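Local coordinates for protein putative rhamnosidase (Streptomyces avermitilis, PDB 3W5M) that hydrolyses terminal alpha-L-rhamnose residues from citrus flavonoids and gum arabic, and carries a calcium-dependent carbohydrate-binding module that recognises L-rhamnose, at residues L847-G850 / R856-P859; A120-A125 / N466-Q471; V283-A286 / P291-R294; R773-T776 / D781-P784; G478-A483 / N623-P628. All blocks are in the same frame, centred on the assembly; numbering follows the deposited sequence.

Interaction 1: L847-G850 / R856-P859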
# COMPACT_ATOMS: atom_id res chain seq x y z
N LEU A 847 -27.02 11.11 -5.62
CA LEU A 847 -26.54 9.96 -6.35
C LEU A 847 -27.01 8.66 -5.71
O LEU A 847 -27.42 8.64 -4.56
CB LEU A 847 -25.00 10.00 -6.42
CG LEU A 847 -24.17 9.94 -5.13
CD1 LEU A 847 -24.08 8.50 -4.60
CD2 LEU A 847 -22.80 10.50 -5.40
N SER A 848 -26.94 7.57 -6.45
CA SER A 848 -27.22 6.27 -5.87
C SER A 848 -26.16 5.24 -6.27
O SER A 848 -26.28 4.05 -5.98
CB SER A 848 -28.60 5.79 -6.32
OG SER A 848 -28.51 5.39 -7.67
N THR A 849 -25.12 5.72 -6.93
CA THR A 849 -24.12 4.83 -7.54
C THR A 849 -23.15 4.22 -6.52
O THR A 849 -22.80 4.90 -5.54
CB THR A 849 -23.30 5.61 -8.58
OG1 THR A 849 -22.85 6.85 -8.01
CG2 THR A 849 -24.19 5.96 -9.77
N GLY A 850 -22.69 3.00 -6.79
CA GLY A 850 -21.58 2.35 -6.04
C GLY A 850 -20.18 2.57 -6.65
O GLY A 850 -19.95 3.57 -7.33
N ARG A 856 -17.66 7.52 -13.01
CA ARG A 856 -18.13 7.94 -14.34
C ARG A 856 -19.37 8.85 -14.29
O ARG A 856 -19.80 9.38 -15.32
CB ARG A 856 -18.40 6.69 -15.21
CG ARG A 856 -17.18 5.77 -15.39
CD ARG A 856 -17.48 4.44 -16.08
NE ARG A 856 -16.26 3.65 -16.28
CZ ARG A 856 -15.47 3.71 -17.36
NH1 ARG A 856 -15.77 4.52 -18.38
NH2 ARG A 856 -14.38 2.95 -17.43
N LEU A 857 -19.93 9.06 -13.11
CA LEU A 857 -21.23 9.78 -12.99
C LEU A 857 -21.16 11.27 -13.36
O LEU A 857 -21.89 11.75 -14.23
CB LEU A 857 -21.83 9.58 -11.58
CG LEU A 857 -23.07 10.38 -11.13
CD1 LEU A 857 -24.32 9.90 -11.86
CD2 LEU A 857 -23.27 10.24 -9.62
N LEU A 858 -20.28 12.02 -12.70
CA LEU A 858 -20.21 13.44 -12.99
C LEU A 858 -19.70 13.68 -14.42
O LEU A 858 -20.22 14.57 -15.12
CB LEU A 858 -19.42 14.24 -11.93
CG LEU A 858 -19.93 14.33 -10.47
CD1 LEU A 858 -19.29 15.50 -9.73
CD2 LEU A 858 -21.45 14.46 -10.39
N PRO A 859 -18.69 12.89 -14.88
CA PRO A 859 -18.28 13.02 -16.31
C PRO A 859 -19.42 12.78 -17.34
O PRO A 859 -19.58 13.57 -18.28
CB PRO A 859 -17.18 11.96 -16.44
CG PRO A 859 -16.58 11.91 -15.07
CD PRO A 859 -17.78 11.99 -14.15

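Interaction 2: A120-A125 / N466-Q471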
# COMPACT_ATOMS: atom_id res chain seq x y z
N ALA A 120 26.48 -12.54 -2.64
CA ALA A 120 25.95 -12.65 -1.29
C ALA A 120 25.12 -13.94 -1.12
O ALA A 120 24.62 -14.49 -2.10
CB ALA A 120 25.09 -11.41 -0.99
N LYS A 121 25.00 -14.43 0.11
CA LYS A 121 24.12 -15.57 0.44
C LYS A 121 22.94 -15.13 1.31
O LYS A 121 23.09 -14.25 2.18
CB LYS A 121 24.87 -16.66 1.21
CG LYS A 121 26.27 -17.00 0.72
CD LYS A 121 26.27 -17.68 -0.63
CE LYS A 121 27.60 -18.42 -0.82
NZ LYS A 121 28.01 -18.46 -2.25
N TRP A 122 21.79 -15.77 1.10
CA TRP A 122 20.64 -15.53 1.96
C TRP A 122 20.93 -16.05 3.35
O TRP A 122 21.31 -17.22 3.52
CB TRP A 122 19.42 -16.23 1.40
CG TRP A 122 18.92 -15.61 0.15
CD1 TRP A 122 19.18 -16.01 -1.16
CD2 TRP A 122 18.06 -14.48 0.06
NE1 TRP A 122 18.52 -15.18 -2.04
CE2 TRP A 122 17.81 -14.25 -1.32
CE3 TRP A 122 17.46 -13.63 1.02
CZ2 TRP A 122 17.00 -13.20 -1.77
CZ3 TRP A 122 16.66 -12.58 0.56
CH2 TRP A 122 16.44 -12.38 -0.81
N ILE A 123 20.72 -15.21 4.37
CA ILE A 123 20.90 -15.66 5.74
C ILE A 123 19.69 -15.33 6.62
O ILE A 123 18.98 -14.34 6.39
CB ILE A 123 22.17 -15.08 6.39
CG1 ILE A 123 22.11 -13.54 6.44
CG2 ILE A 123 23.44 -15.62 5.73
CD1 ILE A 123 23.27 -12.93 7.20
N SER A 124 19.53 -16.14 7.66
CA SER A 124 18.43 -16.01 8.64
C SER A 124 19.02 -16.13 10.04
O SER A 124 20.07 -16.75 10.21
CB SER A 124 17.45 -17.16 8.48
OG SER A 124 16.58 -16.98 7.38
N ALA A 125 18.33 -15.58 11.04
CA ALA A 125 18.66 -15.90 12.44
C ALA A 125 18.37 -17.40 12.68
O ALA A 125 17.49 -17.96 12.02
CB ALA A 125 17.85 -15.04 13.39
N ASN A 466 14.49 -20.74 2.66
CA ASN A 466 13.48 -20.11 1.83
C ASN A 466 13.67 -20.45 0.35
O ASN A 466 14.81 -20.49 -0.15
CB ASN A 466 13.57 -18.58 2.01
CG ASN A 466 13.62 -18.14 3.49
OD1 ASN A 466 14.31 -18.73 4.32
ND2 ASN A 466 12.90 -17.08 3.81
N ASP A 467 12.57 -20.67 -0.36
CA ASP A 467 12.61 -20.71 -1.81
C ASP A 467 13.26 -19.43 -2.33
O ASP A 467 12.98 -18.34 -1.84
CB ASP A 467 11.19 -20.84 -2.38
CG ASP A 467 10.49 -22.13 -1.94
OD1 ASP A 467 10.97 -23.24 -2.31
OD2 ASP A 467 9.47 -22.04 -1.23
N VAL A 468 14.15 -19.56 -3.31
CA VAL A 468 14.83 -18.44 -3.91
C VAL A 468 13.89 -17.81 -4.95
O VAL A 468 13.40 -18.53 -5.84
CB VAL A 468 16.14 -18.88 -4.61
CG1 VAL A 468 16.80 -17.71 -5.31
CG2 VAL A 468 17.12 -19.51 -3.62
N PRO A 469 13.63 -16.49 -4.85
CA PRO A 469 12.84 -15.81 -5.89
C PRO A 469 13.48 -16.01 -7.25
O PRO A 469 14.70 -15.97 -7.35
CB PRO A 469 12.94 -14.32 -5.53
CG PRO A 469 13.31 -14.29 -4.09
CD PRO A 469 14.00 -15.58 -3.74
N GLU A 470 12.65 -16.19 -8.28
CA GLU A 470 13.12 -16.34 -9.66
C GLU A 470 13.98 -15.16 -10.14
O GLU A 470 14.97 -15.36 -10.86
CB GLU A 470 11.93 -16.56 -10.61
CG GLU A 470 11.29 -17.94 -10.45
CD GLU A 470 10.01 -18.14 -11.26
OE1 GLU A 470 9.87 -17.58 -12.37
OE2 GLU A 470 9.11 -18.87 -10.78
N GLN A 471 13.61 -13.95 -9.75
CA GLN A 471 14.29 -12.74 -10.20
C GLN A 471 14.55 -11.83 -9.00
O GLN A 471 13.70 -11.75 -8.12
CB GLN A 471 13.41 -11.98 -11.17
CG GLN A 471 12.98 -12.78 -12.39
CD GLN A 471 12.33 -11.86 -13.38
OE1 GLN A 471 12.93 -10.88 -13.83
NE2 GLN A 471 11.07 -12.12 -13.70

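Interaction 3: V283-A286 / P291-R294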
# COMPACT_ATOMS: atom_id res chain seq x y z
N VAL A 283 -3.75 -39.18 27.78
CA VAL A 283 -3.20 -38.65 26.53
C VAL A 283 -4.25 -38.95 25.45
O VAL A 283 -4.64 -40.12 25.25
CB VAL A 283 -1.84 -39.28 26.18
CG1 VAL A 283 -1.38 -38.86 24.78
CG2 VAL A 283 -0.78 -38.91 27.21
N ALA A 284 -4.71 -37.88 24.79
CA ALA A 284 -5.66 -38.00 23.66
C ALA A 284 -4.90 -38.27 22.35
O ALA A 284 -5.38 -39.01 21.49
CB ALA A 284 -6.52 -36.72 23.54
N ALA A 285 -3.72 -37.66 22.21
CA ALA A 285 -2.82 -37.84 21.05
C ALA A 285 -1.50 -37.19 21.36
O ALA A 285 -1.47 -36.13 22.02
CB ALA A 285 -3.40 -37.18 19.80
N ALA A 286 -0.41 -37.77 20.86
CA ALA A 286 0.88 -37.11 20.90
C ALA A 286 0.81 -35.90 19.96
O ALA A 286 -0.06 -35.83 19.05
CB ALA A 286 1.99 -38.06 20.47
N PRO A 291 -6.68 -35.22 15.36
CA PRO A 291 -7.13 -34.40 14.24
C PRO A 291 -6.41 -33.06 14.12
O PRO A 291 -6.69 -32.30 13.18
CB PRO A 291 -8.60 -34.14 14.56
CG PRO A 291 -8.71 -34.29 16.04
CD PRO A 291 -7.63 -35.22 16.49
N TRP A 292 -5.51 -32.75 15.06
CA TRP A 292 -5.02 -31.39 15.21
C TRP A 292 -3.75 -31.07 14.41
O TRP A 292 -3.46 -29.89 14.17
CB TRP A 292 -4.83 -31.06 16.69
CG TRP A 292 -6.07 -31.23 17.51
CD1 TRP A 292 -7.20 -30.47 17.46
CD2 TRP A 292 -6.30 -32.23 18.51
NE1 TRP A 292 -8.13 -30.95 18.36
CE2 TRP A 292 -7.60 -32.00 19.04
CE3 TRP A 292 -5.52 -33.28 19.05
CZ2 TRP A 292 -8.15 -32.79 20.05
CZ3 TRP A 292 -6.07 -34.07 20.07
CH2 TRP A 292 -7.37 -33.82 20.55
N GLY A 293 -3.01 -32.12 14.01
CA GLY A 293 -1.79 -31.99 13.21
C GLY A 293 -0.64 -31.27 13.90
O GLY A 293 -0.60 -31.19 15.14
N ARG A 294 0.26 -30.70 13.10
CA ARG A 294 1.54 -30.20 13.61
C ARG A 294 1.45 -28.74 14.05
O ARG A 294 2.20 -27.88 13.58
CB ARG A 294 2.64 -30.42 12.57
CG ARG A 294 2.84 -31.88 12.20
CD ARG A 294 4.03 -32.09 11.25
NE ARG A 294 5.31 -31.70 11.86
CZ ARG A 294 6.15 -32.52 12.48
NH1 ARG A 294 5.89 -33.82 12.60
NH2 ARG A 294 7.28 -32.05 13.00

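Interaction 4: R773-T776 / D781-P784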
# COMPACT_ATOMS: atom_id res chain seq x y z
N ARG A 773 -7.78 0.69 -28.93
CA ARG A 773 -7.14 1.99 -28.76
C ARG A 773 -5.63 1.80 -28.52
O ARG A 773 -4.83 2.54 -29.08
CB ARG A 773 -7.80 2.79 -27.64
CG ARG A 773 -9.24 3.23 -27.94
CD ARG A 773 -9.71 4.21 -26.88
NE ARG A 773 -11.11 4.01 -26.50
CZ ARG A 773 -11.68 4.57 -25.44
NH1 ARG A 773 -10.98 5.38 -24.63
NH2 ARG A 773 -12.96 4.33 -25.17
N MET A 774 -5.28 0.80 -27.71
CA MET A 774 -3.86 0.47 -27.43
C MET A 774 -3.13 0.01 -28.68
O MET A 774 -2.02 0.48 -28.97
CB MET A 774 -3.75 -0.63 -26.37
CG MET A 774 -4.22 -0.21 -24.99
SD MET A 774 -3.97 -1.54 -23.80
CE MET A 774 -4.72 -0.83 -22.34
N ALA A 775 -3.75 -0.93 -29.41
CA ALA A 775 -3.16 -1.47 -30.64
C ALA A 775 -2.86 -0.31 -31.57
O ALA A 775 -1.78 -0.25 -32.19
CB ALA A 775 -4.11 -2.47 -31.31
N THR A 776 -3.82 0.60 -31.67
CA THR A 776 -3.74 1.79 -32.51
C THR A 776 -2.56 2.70 -32.09
O THR A 776 -1.73 3.05 -32.92
CB THR A 776 -5.08 2.56 -32.53
OG1 THR A 776 -6.09 1.72 -33.11
CG2 THR A 776 -5.00 3.84 -33.34
N ASP A 781 -2.00 -3.88 -35.44
CA ASP A 781 -3.26 -4.12 -36.16
C ASP A 781 -4.47 -4.15 -35.20
O ASP A 781 -4.64 -5.10 -34.44
CB ASP A 781 -3.18 -5.42 -36.96
CG ASP A 781 -4.46 -5.71 -37.74
OD1 ASP A 781 -5.21 -4.75 -38.06
OD2 ASP A 781 -4.72 -6.90 -38.03
N ALA A 782 -5.32 -3.13 -35.29
CA ALA A 782 -6.41 -2.95 -34.33
C ALA A 782 -7.70 -3.63 -34.77
O ALA A 782 -8.61 -3.77 -33.96
CB ALA A 782 -6.66 -1.47 -34.08
N ALA A 783 -7.77 -4.05 -36.03
CA ALA A 783 -9.03 -4.56 -36.62
C ALA A 783 -9.69 -5.70 -35.84
O ALA A 783 -10.90 -5.64 -35.61
CB ALA A 783 -8.89 -4.88 -38.11
N PRO A 784 -8.91 -6.72 -35.40
CA PRO A 784 -9.51 -7.78 -34.58
C PRO A 784 -10.22 -7.26 -33.32
O PRO A 784 -11.30 -7.74 -32.99
CB PRO A 784 -8.31 -8.65 -34.19
CG PRO A 784 -7.34 -8.47 -35.30
CD PRO A 784 -7.50 -7.04 -35.75

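Interaction 5: G478-A483 / N623-P628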
# COMPACT_ATOMS: atom_id res chain seq x y z
N GLY A 478 8.80 4.03 -6.03
CA GLY A 478 9.48 4.77 -4.95
C GLY A 478 9.35 4.04 -3.64
O GLY A 478 8.26 3.72 -3.23
N PRO A 479 10.49 3.79 -2.97
CA PRO A 479 10.50 3.20 -1.65
C PRO A 479 9.59 3.97 -0.71
O PRO A 479 9.41 5.19 -0.86
CB PRO A 479 11.95 3.38 -1.23
CG PRO A 479 12.72 3.28 -2.52
CD PRO A 479 11.85 4.08 -3.46
N VAL A 480 8.96 3.28 0.22
CA VAL A 480 8.11 3.92 1.20
C VAL A 480 9.04 4.76 2.10
O VAL A 480 10.07 4.26 2.54
CB VAL A 480 7.39 2.86 2.06
CG1 VAL A 480 6.72 3.50 3.28
CG2 VAL A 480 6.35 2.11 1.21
N ARG A 481 8.69 6.03 2.31
CA ARG A 481 9.51 6.88 3.20
C ARG A 481 8.57 7.75 4.01
O ARG A 481 7.41 7.90 3.65
CB ARG A 481 10.50 7.77 2.41
CG ARG A 481 11.53 6.97 1.62
CD ARG A 481 12.39 7.88 0.76
NE ARG A 481 13.30 7.03 0.03
CZ ARG A 481 13.83 7.31 -1.14
NH1 ARG A 481 13.59 8.46 -1.74
NH2 ARG A 481 14.62 6.41 -1.69
N ILE A 482 9.05 8.29 5.14
CA ILE A 482 8.26 9.26 5.92
C ILE A 482 8.20 10.54 5.12
O ILE A 482 9.24 11.08 4.70
CB ILE A 482 8.89 9.50 7.32
CG1 ILE A 482 8.85 8.18 8.11
CG2 ILE A 482 8.20 10.65 8.08
CD1 ILE A 482 9.71 8.19 9.35
N ALA A 483 6.99 11.03 4.86
CA ALA A 483 6.83 12.21 4.02
C ALA A 483 6.55 13.43 4.89
O ALA A 483 6.79 14.56 4.48
CB ALA A 483 5.69 12.01 3.04
N ASN A 623 -3.07 4.84 0.98
CA ASN A 623 -3.15 3.53 0.37
C ASN A 623 -2.12 3.28 -0.73
O ASN A 623 -2.27 2.33 -1.54
CB ASN A 623 -4.55 3.37 -0.21
CG ASN A 623 -5.57 3.09 0.85
OD1 ASN A 623 -5.62 1.99 1.40
ND2 ASN A 623 -6.38 4.10 1.19
N PHE A 624 -1.11 4.14 -0.81
CA PHE A 624 -0.05 3.96 -1.81
C PHE A 624 1.23 3.60 -1.03
O PHE A 624 2.19 4.34 -1.03
CB PHE A 624 0.12 5.24 -2.64
CG PHE A 624 -0.68 5.24 -3.93
CD1 PHE A 624 -1.94 4.65 -4.00
CD2 PHE A 624 -0.16 5.88 -5.07
CE1 PHE A 624 -2.67 4.67 -5.19
CE2 PHE A 624 -0.88 5.90 -6.25
CZ PHE A 624 -2.14 5.30 -6.31
N LEU A 625 1.21 2.45 -0.37
CA LEU A 625 2.35 1.89 0.38
C LEU A 625 2.70 0.53 -0.20
O LEU A 625 2.04 -0.47 0.11
CB LEU A 625 2.01 1.72 1.87
CG LEU A 625 2.29 2.81 2.88
CD1 LEU A 625 1.13 3.82 2.78
CD2 LEU A 625 2.36 2.20 4.28
N SER A 626 3.74 0.49 -1.01
CA SER A 626 4.21 -0.71 -1.76
C SER A 626 3.23 -1.25 -2.84
O SER A 626 3.63 -1.53 -3.99
CB SER A 626 4.63 -1.84 -0.81
OG SER A 626 5.19 -2.92 -1.55
N VAL A 627 1.96 -1.41 -2.47
CA VAL A 627 0.91 -1.77 -3.47
C VAL A 627 -0.28 -0.83 -3.26
O VAL A 627 -0.45 -0.30 -2.14
CB VAL A 627 0.46 -3.25 -3.36
CG1 VAL A 627 1.64 -4.23 -3.53
CG2 VAL A 627 -0.28 -3.52 -2.07
N PRO A 628 -1.09 -0.60 -4.31
CA PRO A 628 -2.27 0.24 -4.15
C PRO A 628 -3.36 -0.56 -3.36
O PRO A 628 -3.93 -1.53 -3.87
CB PRO A 628 -2.69 0.54 -5.59
CG PRO A 628 -2.22 -0.65 -6.38
CD PRO A 628 -0.97 -1.15 -5.67
O HOH W 1 6.32 1.80 -2.44

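Interaction 1: L847-G850 / R856-P859
Leu857 pushes one methyl, CD2, against both Leu847 and Thr849, and CD2 makes the closest contacts with both. The setting is the (alpha/alpha)6-barrel of this family 78 glycoside hydrolase: residues 847-850 belong to the loop that leaves helix 829-842, and 856-859 lie on helix 854-863, which follows. CD2 of Leu857 sits 3.6 Å from CB of Leu847 and 3.8 Å from OG1 of Thr849, touching the root of one side chain and the hydroxyl of the other. Leu857 reaches that far because CG stands anti to its own backbone N (chi1 172°), which extends the side chain off the helix toward the loop. Leu847 takes a rarer shape, with CG in the crowded position between N and the carbonyl carbon (chi1 62°); it is CB, not the isobutyl end, that makes the closest approach, and the side chain also packs on Trp882 and Trp897. The hydroxyl of Thr849 has its polar business with Thr854 OG1, to which it is hydrogen-bonded at the start of the same helix. Toward the methyl it offers only van der Waals contact. All three residues are buried, and Val816 and Leu873 cover Leu857 from neighbouring helices. The side chain of Thr849 lies about 12 Å from that of Trp695, a residue of the catalytic rhamnose site. The two leucine methyls also meet, CD2 of Leu847 lying 4.3 Å from CD2 of Leu857.

Interaction 2: A120-A125 / N466-Q471
Trp122 turns the NE1 and CZ2 side of its indole to the 466-471 loop, and Pro469 meets it obliquely, neither square on the face nor at the edge. The closest pair is CZ2 of Trp122 with CD of Pro469, 4.3 Å apart. On the five-membered side, NE1 of Trp122 is 4.5 Å from CG1 of Val468, again an oblique approach, so the indole spans two successive residues of the loop. A chi1 of -70° sets the ring beside the backbone N and carries it inward. Further along, Ser124 and Asn466 turn their CB atoms toward each other, yet OG of Ser124 and OD1 of Asn466 stay 4.2 Å apart. The touching parts of the two chains run nearly opposite ways, their end-to-end directions 147° apart.

The contact lies at an edge of a jelly-roll beta-sandwich, between its two sheets. Strand 123-124 borders one sheet, pairing with strand 459-463, and the loop leads into strand 471-474 at the border of the other. Leu326 of that second sheet touches Trp122, Asn466 and Pro469 alike, while Leu400 also packs on the indole.

Ser124 OG and Asn466 ND2 find their partners elsewhere: Ser124 OG bonds to Pro397 O, and Asn466 ND2 to Arg396 O. What joins the segments directly is therefore loose apolar packing, an indole resting on a proline and a valine, with these two polar groups tied separately to the backbone at 396-397.

Interaction 3: V283-A286 / P291-R294
Ala284 and Ala285 both set their methyls against the benzo edge of Trp292, close to the ring plane. CB of Ala285 lies 4.1 Å from CZ3 of Trp292, and CB of Ala284 lies 4.3 Å from its neighbour CH2. The two methyls thus line one stretch of rim, and with nothing beyond CB on either alanine the ring edge can come up to the strand. Trp292 itself has CG beside the backbone N, anti to the carbonyl carbon (chi1 -57°), which carries the indole across to strand 282-286.

Two consecutive residues can face the same ring because the strand is irregular there: Ala284 and Ala285 stand together opposite Trp140 of strand 139-142, a classic beta bulge, and both make backbone hydrogen bonds to that residue. All of this lies within the CBM67 module, a beta-sandwich whose carbohydrate site depends on calcium.

Aromatic contacts account for much of the rest. Trp292 stacks with Trp140 and meets Trp203 edge-to-face; Trp203 contributes to the rhamnose site. Within the loop, CD of Pro291 sits 3.8 Å above the Trp292 ring plane, displaced toward the rim of one face.

The polar component belongs to the pyrrole side of the indole, remote from the alanines. NE1 of Trp292 hydrogen-bonds to OD2 of Asp179, which binds both the calcium ion and rhamnose. That makes Trp292 a second-shell residue, its side chain about 6 Å from the metal and consistent with a part in orienting the carboxylate.

Interaction 4: R773-T776 / D781-P784
Ala782 lays its methyl between Ala775 and Thr776 near the end of helix 756-777. CB of Ala775 is 3.8 Å from CA of Ala782 and 3.9 Å from its CB, while OG1 of Thr776 comes to 3.4 Å from that same CB. Backbones approach closely as well: the CA atoms of Ala775 and Ala782 are 5.1 Å apart, a separation that small side chains permit. The carbonyl O of Asp781 adds a looser touch, 4.1 Å from CB of Ala775.

One step out are the bonds that set these groups in place. The hydroxyl of Thr776 stands beside its backbone N (chi1 -63°) and is hydrogen-bonded to Ala772 O, one turn back on its own helix. On the other segment, Asp781 has CG anti to the backbone N (chi1 -179°), which brings OD1 round to accept from Ala783 N at 3.3 Å. This capping bond is weak, though fairly straight at 160°, and it closes an Asx turn around Ala782 as the chain enters helix 783-800.

Farther out, the contact spans the short connection between helices 756-777 and 783-800 of the (alpha/alpha)6-barrel. Met774, on another side of helix 756-777, packs on Val700 and Leu716 of neighbouring helices, and Arg773 forms a salt bridge with Asp769.

Chemically, the end of one helix meets the turn into the next by van der Waals packing of alanine methyls, with a hydroxyl at the side. Thr776 bonds within its own helix and Asp781 caps the next, both side chains being exposed. The packing across the contact is thus nonpolar, and the polar bonds fix each side separately.

Interaction 5: G478-A483 / N623-P628
Val480, at the beginning of strand 480-493, comes close to the loop at Leu625, their CA atoms 6.2 Å apart, without any strand pairing between the segments. The strand belongs to a large mixed beta sheet, whereas 623-628 follows helix 607-622 of the (alpha/alpha)6-barrel, so the contact joins a beta domain to the catalytic one. Val480 does the touching through a single branch: CG2 is 3.8 Å from Ser626 N and 4.1 Å from Leu625 CA, resting on backbone more than on side chain. The rotamer with CG1 anti to the backbone N (chi1 169°) presents CG2 to the loop. CB of Leu625 is 4.4 Å from CG2 of Val480.

The loop backbone is sharply bent: Ser626 has a positive phi of 65°, and Val627 N makes a weak bond to Leu625 O, the pattern of a classic gamma turn. Ser626 is held from elsewhere too, its OG by Trp347 N and its carbonyl by Lys663 NZ. Leu625 lies about 11 Å, side chain to side chain, from Asp630 of the rhamnose site. A water bridges the segments, donating to Gly478 O at 2.8 Å and accepting weakly from Ser626 N at 3.2 Å.

Overall arrangement
From the N terminus, interaction 2 opens first, at 120-125, and closes a loop of 340 residues at 466-471, between the two sheets of a jelly roll. Interaction 3 is nested inside that loop and ties a short turn within the calcium-binding CBM67 module, its nearest atoms about 17 Å from interaction 2. Interaction 5 then opens at 478-483 and spans 139 residues, bringing the start of strand 480-493 onto a loop of the helical barrel near the middle of the molecule. Interactions 4 and 1 follow in series, their centres 30 Å apart: interaction 4 closes the connection between two barrel helices, and interaction 1 folds a loop onto the helix that follows it. None of the loops cross.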